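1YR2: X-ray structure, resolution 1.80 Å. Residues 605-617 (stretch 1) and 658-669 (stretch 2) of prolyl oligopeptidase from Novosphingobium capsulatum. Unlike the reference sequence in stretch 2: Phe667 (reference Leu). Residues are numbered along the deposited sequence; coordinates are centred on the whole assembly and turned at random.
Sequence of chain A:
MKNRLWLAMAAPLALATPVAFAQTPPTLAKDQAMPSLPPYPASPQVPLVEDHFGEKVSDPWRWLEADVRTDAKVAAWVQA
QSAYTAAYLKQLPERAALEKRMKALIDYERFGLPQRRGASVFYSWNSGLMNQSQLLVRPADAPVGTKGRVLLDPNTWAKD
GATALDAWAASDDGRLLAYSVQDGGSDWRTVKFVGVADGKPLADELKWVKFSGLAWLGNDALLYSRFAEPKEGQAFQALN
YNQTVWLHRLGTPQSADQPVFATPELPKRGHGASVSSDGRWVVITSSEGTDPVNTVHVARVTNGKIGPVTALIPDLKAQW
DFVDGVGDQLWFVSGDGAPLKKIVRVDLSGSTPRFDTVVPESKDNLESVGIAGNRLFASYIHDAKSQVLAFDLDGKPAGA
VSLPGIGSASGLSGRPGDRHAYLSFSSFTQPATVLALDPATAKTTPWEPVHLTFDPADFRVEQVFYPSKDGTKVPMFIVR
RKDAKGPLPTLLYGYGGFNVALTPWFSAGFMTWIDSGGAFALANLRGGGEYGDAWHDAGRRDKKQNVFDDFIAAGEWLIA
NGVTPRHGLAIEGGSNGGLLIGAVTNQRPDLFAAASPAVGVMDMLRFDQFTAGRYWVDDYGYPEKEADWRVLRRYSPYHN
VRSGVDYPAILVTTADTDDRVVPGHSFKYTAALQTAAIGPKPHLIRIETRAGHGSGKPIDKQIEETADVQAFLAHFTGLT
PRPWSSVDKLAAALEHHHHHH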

ATOM      1  N   LEU A 605      26.150  12.725   2.411  1.00 13.14           N
ATOM      2  CA  LEU A 605      27.402  12.796   1.687  1.00 13.09           C
ATOM      3  C   LEU A 605      28.002  11.416   1.456  1.00 13.39           C
ATOM      4  O   LEU A 605      28.841  11.274   0.563  1.00 12.69           O
ATOM      5  CB  LEU A 605      28.422  13.696   2.405  1.00 12.89           C
ATOM      6  CG  LEU A 605      27.960  15.107   2.712  1.00 13.96           C
ATOM      7  CD1 LEU A 605      29.163  15.900   3.315  1.00 12.99           C
ATOM      8  CD2 LEU A 605      27.427  15.749   1.491  1.00 14.79           C
ATOM      9  N   ARG A 606      27.580  10.431   2.270  1.00 13.96           N
ATOM     10  CA  ARG A 606      28.150   9.094   2.229  1.00 14.40           C
ATOM     11  C   ARG A 606      27.119   7.973   1.988  1.00 14.07           C
ATOM     12  O   ARG A 606      27.445   6.791   2.124  1.00 15.92           O
ATOM     13  CB  ARG A 606      28.916   8.839   3.536  1.00 14.99           C
ATOM     14  CG  ARG A 606      30.186   9.649   3.659  1.00 15.94           C
ATOM     15  CD  ARG A 606      30.894   9.466   4.983  1.00 14.86           C
ATOM     16  NE  ARG A 606      31.332   8.081   5.196  1.00 13.78           N
ATOM     17  CZ  ARG A 606      32.349   7.511   4.578  1.00 16.64           C
ATOM     18  NH1 ARG A 606      33.068   8.154   3.678  1.00 19.21           N
ATOM     19  NH2 ARG A 606      32.664   6.271   4.859  1.00 18.05           N
ATOM     20  N   PHE A 607      25.898   8.315   1.619  1.00 13.69           N
ATOM     21  CA  PHE A 607      24.807   7.315   1.517  1.00 14.25           C
ATOM     22  C   PHE A 607      25.102   6.241   0.469  1.00 15.46           C
ATOM     23  O   PHE A 607      24.760   5.063   0.646  1.00 14.86           O
ATOM     24  CB  PHE A 607      23.468   7.982   1.198  1.00 14.45           C
ATOM     25  CG  PHE A 607      23.382   8.507  -0.196  1.00 13.14           C
ATOM     26  CD1 PHE A 607      23.003   7.675  -1.222  1.00 12.17           C
ATOM     27  CD2 PHE A 607      23.661   9.826  -0.491  1.00 12.88           C
ATOM     28  CE1 PHE A 607      22.930   8.126  -2.506  1.00 12.46           C
ATOM     29  CE2 PHE A 607      23.595  10.270  -1.769  1.00 14.36           C
ATOM     30  CZ  PHE A 607      23.256   9.397  -2.791  1.00 11.06           C
ATOM     31  N   ASP A 608      25.818   6.632  -0.564  1.00 15.07           N
ATOM     32  CA  ASP A 608      26.165   5.710  -1.635  1.00 17.78           C
ATOM     33  C   ASP A 608      27.383   4.808  -1.370  1.00 20.36           C
ATOM     34  O   ASP A 608      27.759   4.025  -2.240  1.00 21.45           O
ATOM     35  CB  ASP A 608      26.318   6.462  -2.937  1.00 17.34           C
ATOM     36  CG  ASP A 608      27.572   7.307  -2.994  1.00 18.43           C
ATOM     37  OD1 ASP A 608      28.075   7.798  -1.940  1.00 20.58           O
ATOM     38  OD2 ASP A 608      28.078   7.578  -4.091  1.00 22.26           O
ATOM     39  N   GLN A 609      27.974   4.906  -0.179  1.00 22.27           N
ATOM     40  CA  GLN A 609      29.100   4.069   0.223  1.00 24.53           C
ATOM     41  C   GLN A 609      28.635   2.773   0.843  1.00 25.89           C
ATOM     42  O   GLN A 609      29.455   1.945   1.194  1.00 25.41           O
ATOM     43  CB  GLN A 609      29.969   4.763   1.281  1.00 24.63           C
ATOM     44  CG  GLN A 609      30.348   6.218   0.969  1.00 28.59           C
ATOM     45  CD  GLN A 609      31.654   6.374   0.240  1.00 31.45           C
ATOM     46  OE1 GLN A 609      32.298   5.397  -0.100  1.00 33.84           O
ATOM     47  NE2 GLN A 609      32.058   7.617   0.013  1.00 33.46           N
ATOM     48  N   PHE A 610      27.332   2.611   1.052  1.00 27.47           N
ATOM     49  CA  PHE A 610      26.854   1.444   1.789  1.00 28.98           C
ATOM     50  C   PHE A 610      25.928   0.569   0.985  1.00 30.42           C
ATOM     51  O   PHE A 610      25.361   0.993  -0.050  1.00 32.13           O
ATOM     52  CB  PHE A 610      26.211   1.860   3.117  1.00 28.55           C
ATOM     53  CG  PHE A 610      27.062   2.777   3.925  1.00 29.60           C
ATOM     54  CD1 PHE A 610      28.116   2.280   4.690  1.00 30.48           C
ATOM     55  CD2 PHE A 610      26.830   4.143   3.905  1.00 29.95           C
ATOM     56  CE1 PHE A 610      28.904   3.135   5.415  1.00 31.60           C
ATOM     57  CE2 PHE A 610      27.618   4.996   4.656  1.00 32.10           C
ATOM     58  CZ  PHE A 610      28.648   4.492   5.404  1.00 31.75           C
ATOM     59  N   THR A 611      25.848  -0.694   1.434  1.00 30.17           N
ATOM     60  CA  THR A 611      24.993  -1.708   0.834  1.00 28.81           C
ATOM     61  C   THR A 611      24.461  -1.240  -0.537  1.00 28.48           C
ATOM     62  O   THR A 611      25.207  -1.123  -1.494  1.00 29.62           O
ATOM     63  CB  THR A 611      23.821  -2.044   1.826  1.00 28.99           C
ATOM     64  OG1 THR A 611      23.026  -0.863   2.136  1.00 24.17           O
ATOM     65  CG2 THR A 611      24.384  -2.542   3.190  1.00 27.62           C
ATOM     66  N   ALA A 612      23.238  -0.753  -0.441  1.00 27.02           N
ATOM     67  CA  ALA A 612      22.206  -0.567  -1.405  1.00 26.64           C
ATOM     68  C   ALA A 612      21.996   0.909  -1.780  1.00 24.62           C
ATOM     69  O   ALA A 612      21.120   1.242  -2.597  1.00 24.11           O
ATOM     70  CB  ALA A 612      20.912  -1.011  -0.684  1.00 28.27           C
ATOM     71  N   GLY A 613      22.725   1.795  -1.107  1.00 21.01           N
ATOM     72  CA  GLY A 613      22.420   3.201  -1.156  1.00 19.66           C
ATOM     73  C   GLY A 613      22.793   3.805  -2.490  1.00 17.73           C
ATOM     74  O   GLY A 613      22.261   4.860  -2.876  1.00 17.38           O
ATOM     75  N   ARG A 614      23.702   3.158  -3.208  1.00 15.68           N
ATOM     76  CA  ARG A 614      24.082   3.654  -4.543  1.00 15.87           C
ATOM     77  C   ARG A 614      22.899   3.737  -5.526  1.00 14.04           C
ATOM     78  O   ARG A 614      22.889   4.562  -6.461  1.00 16.19           O
ATOM     79  CB  ARG A 614      25.229   2.827  -5.107  1.00 15.66           C
ATOM     80  CG  ARG A 614      25.865   3.399  -6.384  1.00 21.77           C
ATOM     81  CD  ARG A 614      26.310   4.883  -6.363  1.00 23.43           C
ATOM     82  NE  ARG A 614      26.821   5.316  -7.673  1.00 24.32           N
ATOM     83  CZ  ARG A 614      27.577   6.391  -7.871  1.00 27.54           C
ATOM     84  NH1 ARG A 614      27.906   7.172  -6.847  1.00 25.87           N
ATOM     85  NH2 ARG A 614      28.001   6.688  -9.114  1.00 26.72           N
ATOM     86  N   TYR A 615      21.859   2.947  -5.315  1.00 12.56           N
ATOM     87  CA  TYR A 615      20.658   3.003  -6.149  1.00 12.05           C
ATOM     88  C   TYR A 615      19.863   4.308  -5.908  1.00 12.83           C
ATOM     89  O   TYR A 615      19.078   4.711  -6.728  1.00 15.05           O
ATOM     90  CB  TYR A 615      19.768   1.730  -5.951  1.00 12.32           C
ATOM     91  CG  TYR A 615      20.357   0.530  -6.623  1.00 12.61           C
ATOM     92  CD1 TYR A 615      20.280   0.410  -7.998  1.00 14.59           C
ATOM     93  CD2 TYR A 615      21.074  -0.435  -5.916  1.00 16.07           C
ATOM     94  CE1 TYR A 615      20.843  -0.615  -8.645  1.00 14.03           C
ATOM     95  CE2 TYR A 615      21.655  -1.503  -6.575  1.00 15.44           C
ATOM     96  CZ  TYR A 615      21.549  -1.570  -7.959  1.00 14.38           C
ATOM     97  OH  TYR A 615      22.089  -2.615  -8.702  1.00 16.37           O
ATOM     98  N   TRP A 616      20.103   4.988  -4.812  1.00 13.21           N
ATOM     99  CA  TRP A 616      19.333   6.194  -4.503  1.00 13.30           C
ATOM    100  C   TRP A 616      19.811   7.457  -5.195  1.00 14.56           C
ATOM    101  O   TRP A 616      19.180   8.493  -5.015  1.00 13.57           O
ATOM    102  CB  TRP A 616      19.343   6.447  -3.008  1.00 14.01           C
ATOM    103  CG  TRP A 616      18.806   5.324  -2.242  1.00 15.15           C
ATOM    104  CD1 TRP A 616      17.921   4.376  -2.651  1.00 20.84           C
ATOM    105  CD2 TRP A 616      19.134   5.021  -0.904  1.00 17.99           C
ATOM    106  NE1 TRP A 616      17.684   3.484  -1.629  1.00 22.71           N
ATOM    107  CE2 TRP A 616      18.418   3.862  -0.543  1.00 21.56           C
ATOM    108  CE3 TRP A 616      19.982   5.607   0.040  1.00 18.94           C
ATOM    109  CZ2 TRP A 616      18.534   3.280   0.704  1.00 23.69           C
ATOM    110  CZ3 TRP A 616      20.101   4.999   1.302  1.00 21.59           C
ATOM    111  CH2 TRP A 616      19.387   3.877   1.613  1.00 21.20           C
ATOM    112  N   VAL A 617      20.923   7.382  -5.931  1.00 13.73           N
ATOM    113  CA  VAL A 617      21.414   8.514  -6.698  1.00 14.10           C
ATOM    114  C   VAL A 617      20.395   9.060  -7.666  1.00 14.27           C
ATOM    115  O   VAL A 617      20.445  10.237  -7.978  1.00 13.74           O
ATOM    116  CB  VAL A 617      22.747   8.228  -7.446  1.00 13.92           C
ATOM    117  CG1 VAL A 617      23.897   7.925  -6.466  1.00 14.32           C
ATOM    118  CG2 VAL A 617      22.589   7.149  -8.521  1.00 14.10           C
ATOM    119  N   ASP A 658      20.791  -3.445   9.558  1.00 19.69           N
ATOM    120  CA  ASP A 658      19.773  -3.074   8.585  1.00 21.82           C
ATOM    121  C   ASP A 658      20.452  -3.034   7.222  1.00 21.79           C
ATOM    122  O   ASP A 658      21.417  -2.278   7.010  1.00 20.82           O
ATOM    123  CB  ASP A 658      19.174  -1.705   8.946  1.00 22.34           C
ATOM    124  CG  ASP A 658      17.921  -1.344   8.135  1.00 26.14           C
ATOM    125  OD1 ASP A 658      17.882  -1.535   6.865  1.00 27.00           O
ATOM    126  OD2 ASP A 658      16.935  -0.807   8.704  1.00 28.24           O
ATOM    127  N   ASP A 659      19.959  -3.864   6.309  1.00 22.35           N
ATOM    128  CA  ASP A 659      20.549  -3.959   4.965  1.00 23.59           C
ATOM    129  C   ASP A 659      20.177  -2.824   4.041  1.00 22.85           C
ATOM    130  O   ASP A 659      20.843  -2.606   3.031  1.00 23.81           O
ATOM    131  CB  ASP A 659      20.118  -5.242   4.296  1.00 24.63           C
ATOM    132  CG  ASP A 659      20.717  -6.450   4.966  1.00 27.96           C
ATOM    133  OD1 ASP A 659      21.895  -6.392   5.380  1.00 32.27           O
ATOM    134  OD2 ASP A 659      20.063  -7.483   5.147  1.00 36.57           O
ATOM    135  N   ARG A 660      19.073  -2.176   4.352  1.00 21.34           N
ATOM    136  CA  ARG A 660      18.503  -1.207   3.462  1.00 20.97           C
ATOM    137  C   ARG A 660      19.059   0.157   3.754  1.00 18.80           C
ATOM    138  O   ARG A 660      19.650   0.746   2.891  1.00 17.53           O
ATOM    139  CB  ARG A 660      17.008  -1.210   3.613  1.00 22.17           C
ATOM    140  CG  ARG A 660      16.349  -0.383   2.581  1.00 27.35           C
ATOM    141  CD  ARG A 660      14.857  -0.611   2.484  1.00 34.31           C
ATOM    142  NE  ARG A 660      14.378   0.104   1.316  1.00 37.59           N
ATOM    143  CZ  ARG A 660      13.987   1.369   1.290  1.00 43.16           C
ATOM    144  NH1 ARG A 660      13.954   2.111   2.395  1.00 43.79           N
ATOM    145  NH2 ARG A 660      13.592   1.895   0.133  1.00 44.11           N
ATOM    146  N   VAL A 661      18.849   0.651   4.963  1.00 15.93           N
ATOM    147  CA  VAL A 661      19.522   1.872   5.406  1.00 15.57           C
ATOM    148  C   VAL A 661      20.459   1.500   6.553  1.00 14.26           C
ATOM    149  O   VAL A 661      19.985   1.183   7.621  1.00 13.98           O
ATOM    150  CB  VAL A 661      18.535   2.939   5.904  1.00 14.98           C
ATOM    151  CG1 VAL A 661      19.289   4.213   6.312  1.00 15.80           C
ATOM    152  CG2 VAL A 661      17.465   3.292   4.841  1.00 15.20           C
ATOM    153  N   VAL A 662      21.770   1.559   6.337  1.00 15.08           N
ATOM    154  CA  VAL A 662      22.699   1.084   7.382  1.00 15.09           C
ATOM    155  C   VAL A 662      22.498   1.919   8.659  1.00 14.79           C
ATOM    156  O   VAL A 662      22.327   3.148   8.602  1.00 14.21           O
ATOM    157  CB  VAL A 662      24.179   1.071   6.969  1.00 16.35           C
ATOM    158  CG1 VAL A 662      24.445  -0.039   5.892  1.00 17.77           C
ATOM    159  CG2 VAL A 662      24.649   2.440   6.503  1.00 16.78           C
ATOM    160  N   PRO A 663      22.540   1.274   9.817  1.00 15.76           N
ATOM    161  CA  PRO A 663      22.230   1.984  11.063  1.00 15.45           C
ATOM    162  C   PRO A 663      23.230   3.068  11.403  1.00 15.33           C
ATOM    163  O   PRO A 663      22.903   3.998  12.172  1.00 14.94           O
ATOM    164  CB  PRO A 663      22.231   0.873  12.126  1.00 16.13           C
ATOM    165  CG  PRO A 663      22.125  -0.407  11.363  1.00 18.13           C
ATOM    166  CD  PRO A 663      22.810  -0.161  10.031  1.00 16.49           C
ATOM    167  N   GLY A 664      24.434   2.984  10.839  1.00 14.10           N
ATOM    168  CA  GLY A 664      25.417   4.007  11.026  1.00 13.30           C
ATOM    169  C   GLY A 664      24.931   5.417  10.783  1.00 13.33           C
ATOM    170  O   GLY A 664      25.432   6.335  11.419  1.00 14.12           O
ATOM    171  N   HIS A 665      24.016   5.620   9.830  1.00 12.40           N
ATOM    172  CA  HIS A 665      23.407   6.926   9.623  1.00 13.49           C
ATOM    173  C   HIS A 665      22.779   7.430  10.941  1.00 12.74           C
ATOM    174  O   HIS A 665      23.057   8.543  11.387  1.00 12.64           O
ATOM    175  CB  HIS A 665      22.302   6.886   8.552  1.00 12.66           C
ATOM    176  CG  HIS A 665      22.788   6.709   7.146  1.00 15.24           C
ATOM    177  ND1 HIS A 665      23.366   7.732   6.423  1.00 12.64           N
ATOM    178  CD2 HIS A 665      22.733   5.635   6.311  1.00 15.21           C
ATOM    179  CE1 HIS A 665      23.671   7.286   5.215  1.00 15.52           C
ATOM    180  NE2 HIS A 665      23.270   6.022   5.109  1.00 14.49           N
ATOM    181  N   SER A 666      21.914   6.614  11.525  1.00 12.14           N
ATOM    182  CA  SER A 666      21.227   6.968  12.767  1.00 12.69           C
ATOM    183  C   SER A 666      22.189   7.095  13.958  1.00 13.41           C
ATOM    184  O   SER A 666      22.038   7.937  14.808  1.00 12.35           O
ATOM    185  CB  SER A 666      20.141   5.956  13.076  1.00 13.40           C
ATOM    186  OG  SER A 666      19.018   6.105  12.246  1.00 13.50           O
ATOM    187  N   PHE A 667      23.178   6.216  14.021  1.00 13.58           N
ATOM    188  CA  PHE A 667      24.115   6.233  15.101  1.00 12.22           C
ATOM    189  C   PHE A 667      24.894   7.541  15.059  1.00 12.56           C
ATOM    190  O   PHE A 667      25.041   8.192  16.098  1.00 13.11           O
ATOM    191  CB  PHE A 667      25.100   5.063  14.996  1.00 11.84           C
ATOM    192  CG  PHE A 667      24.503   3.671  15.179  1.00 10.20           C
ATOM    193  CD1 PHE A 667      23.177   3.446  15.555  1.00 11.10           C
ATOM    194  CD2 PHE A 667      25.338   2.559  14.942  1.00 12.15           C
ATOM    195  CE1 PHE A 667      22.692   2.191  15.665  1.00 12.47           C
ATOM    196  CE2 PHE A 667      24.860   1.270  15.072  1.00 15.51           C
ATOM    197  CZ  PHE A 667      23.557   1.072  15.464  1.00 14.55           C
ATOM    198  N   LYS A 668      25.437   7.940  13.905  1.00 12.72           N
ATOM    199  CA  LYS A 668      26.289   9.162  13.831  1.00 13.03           C
ATOM    200  C   LYS A 668      25.458  10.408  14.074  1.00 13.10           C
ATOM    201  O   LYS A 668      25.915  11.352  14.718  1.00 12.54           O
ATOM    202  CB  LYS A 668      26.964   9.285  12.452  1.00 13.40           C
ATOM    203  CG  LYS A 668      28.040   8.199  12.232  1.00 16.79           C
ATOM    204  CD  LYS A 668      29.043   8.614  11.158  1.00 17.76           C
ATOM    205  CE  LYS A 668      28.368   9.115   9.914  1.00 15.56           C
ATOM    206  NZ  LYS A 668      29.339   9.289   8.813  1.00 14.42           N
ATOM    207  N   TYR A 669      24.224  10.403  13.563  1.00 11.86           N
ATOM    208  CA  TYR A 669      23.291  11.516  13.747  1.00 11.41           C
ATOM    209  C   TYR A 669      22.969  11.716  15.218  1.00 11.74           C
ATOM    210  O   TYR A 669      22.998  12.830  15.696  1.00 11.25           O
ATOM    211  CB  TYR A 669      22.001  11.257  12.945  1.00 10.85           C
ATOM    212  CG  TYR A 669      20.928  12.236  13.172  1.00  9.89           C
ATOM    213  CD1 TYR A 669      21.000  13.515  12.622  1.00 11.88           C
ATOM    214  CD2 TYR A 669      19.759  11.869  13.816  1.00 12.05           C
ATOM    215  CE1 TYR A 669      19.965  14.455  12.816  1.00 10.66           C
ATOM    216  CE2 TYR A 669      18.724  12.791  14.006  1.00 11.75           C
ATOM    217  CZ  TYR A 669      18.821  14.070  13.477  1.00 12.31           C
ATOM    218  OH  TYR A 669      17.778  14.950  13.676  1.00 10.99           O
TER
HETATM  219  O   HOH W   1      23.166   4.416   2.776  1.00 20.73           O
HETATM  220  O   HOH W   2      22.379   1.832   3.267  1.00 21.59           O

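The two stretches meet in a small, mixed contact, 472 Å² of buried surface in all, in which aromatic and aliphatic side chains pack together while one direct hydrogen bond and two bridging waters link polar groups across it.

Phe610 joins two of the packing contacts, with Val662 and with His665. Its CA-to-CB bond points toward the other stretch, and with chi1 in the m well the ring receives Val662 over one face: Val662 CG2 lies 3.5 Å from Phe610 CG and 3.9 Å from the ring centroid, 25° off the normal, so a methyl C-H meets the pi cloud. Val662 also points toward its partner, and its compact, branched side chain offers a second methyl, CG1, which packs 3.7 Å from Thr611 CG2. The Phe610 ring also presents its edge to the face of His665 in an offset edge-to-face pair, with centroids 5.8 Å apart and planes at 74°. His665 thus uses its face for Phe610, while Phe607 CA sits at its edge, 3.9 Å from His665 CE1.

The polar capacity of the imidazole is not wasted. Water 1 lies 2.8 Å from His665 NE2 and donates a hydrogen bond to Phe607 O at 2.7 Å, linking a buried side chain to the opposing backbone, while His665 ND1 is hydrogen-bonded to a residue just beyond one of the stretches.

Thr611 suits a place where apolar and polar surroundings meet. Its methyl packs on Val662, and its hydroxyl, OG1, donates to Asp659 O at 2.9 Å, the one direct hydrogen bond between the stretches. Thr611 OG1 also accepts a hydrogen bond from water 2 at 3.0 Å; that water donates to Arg660 O at 3.0 Å and accepts from Val662 N at 3.1 Å, so it joins the threonine hydroxyl to two backbone groups of the facing loop. The loop that offers these groups is shaped in part by Asp658, whose OD1 accepts from Arg660 N at 2.9 Å and Val661 N at 3.1 Å.

Trp616 has the largest area covered by the other stretch, 74 Å². The far edge of its broad indole lies against the loop, closest at Trp616 CH2, 3.4 Å from Arg660 O and 3.8 Å from Val661 CG2. Ala612, with only a methyl to place, approaches Asp659 O at 4.0 Å from its CB.

At the other end, charge does not help: Arg606 NE and Lys668 NZ stand 4.3 Å apart, like charges; Arg606 NE and Lys668 NZ each have other hydrogen-bond partners beyond the two stretches.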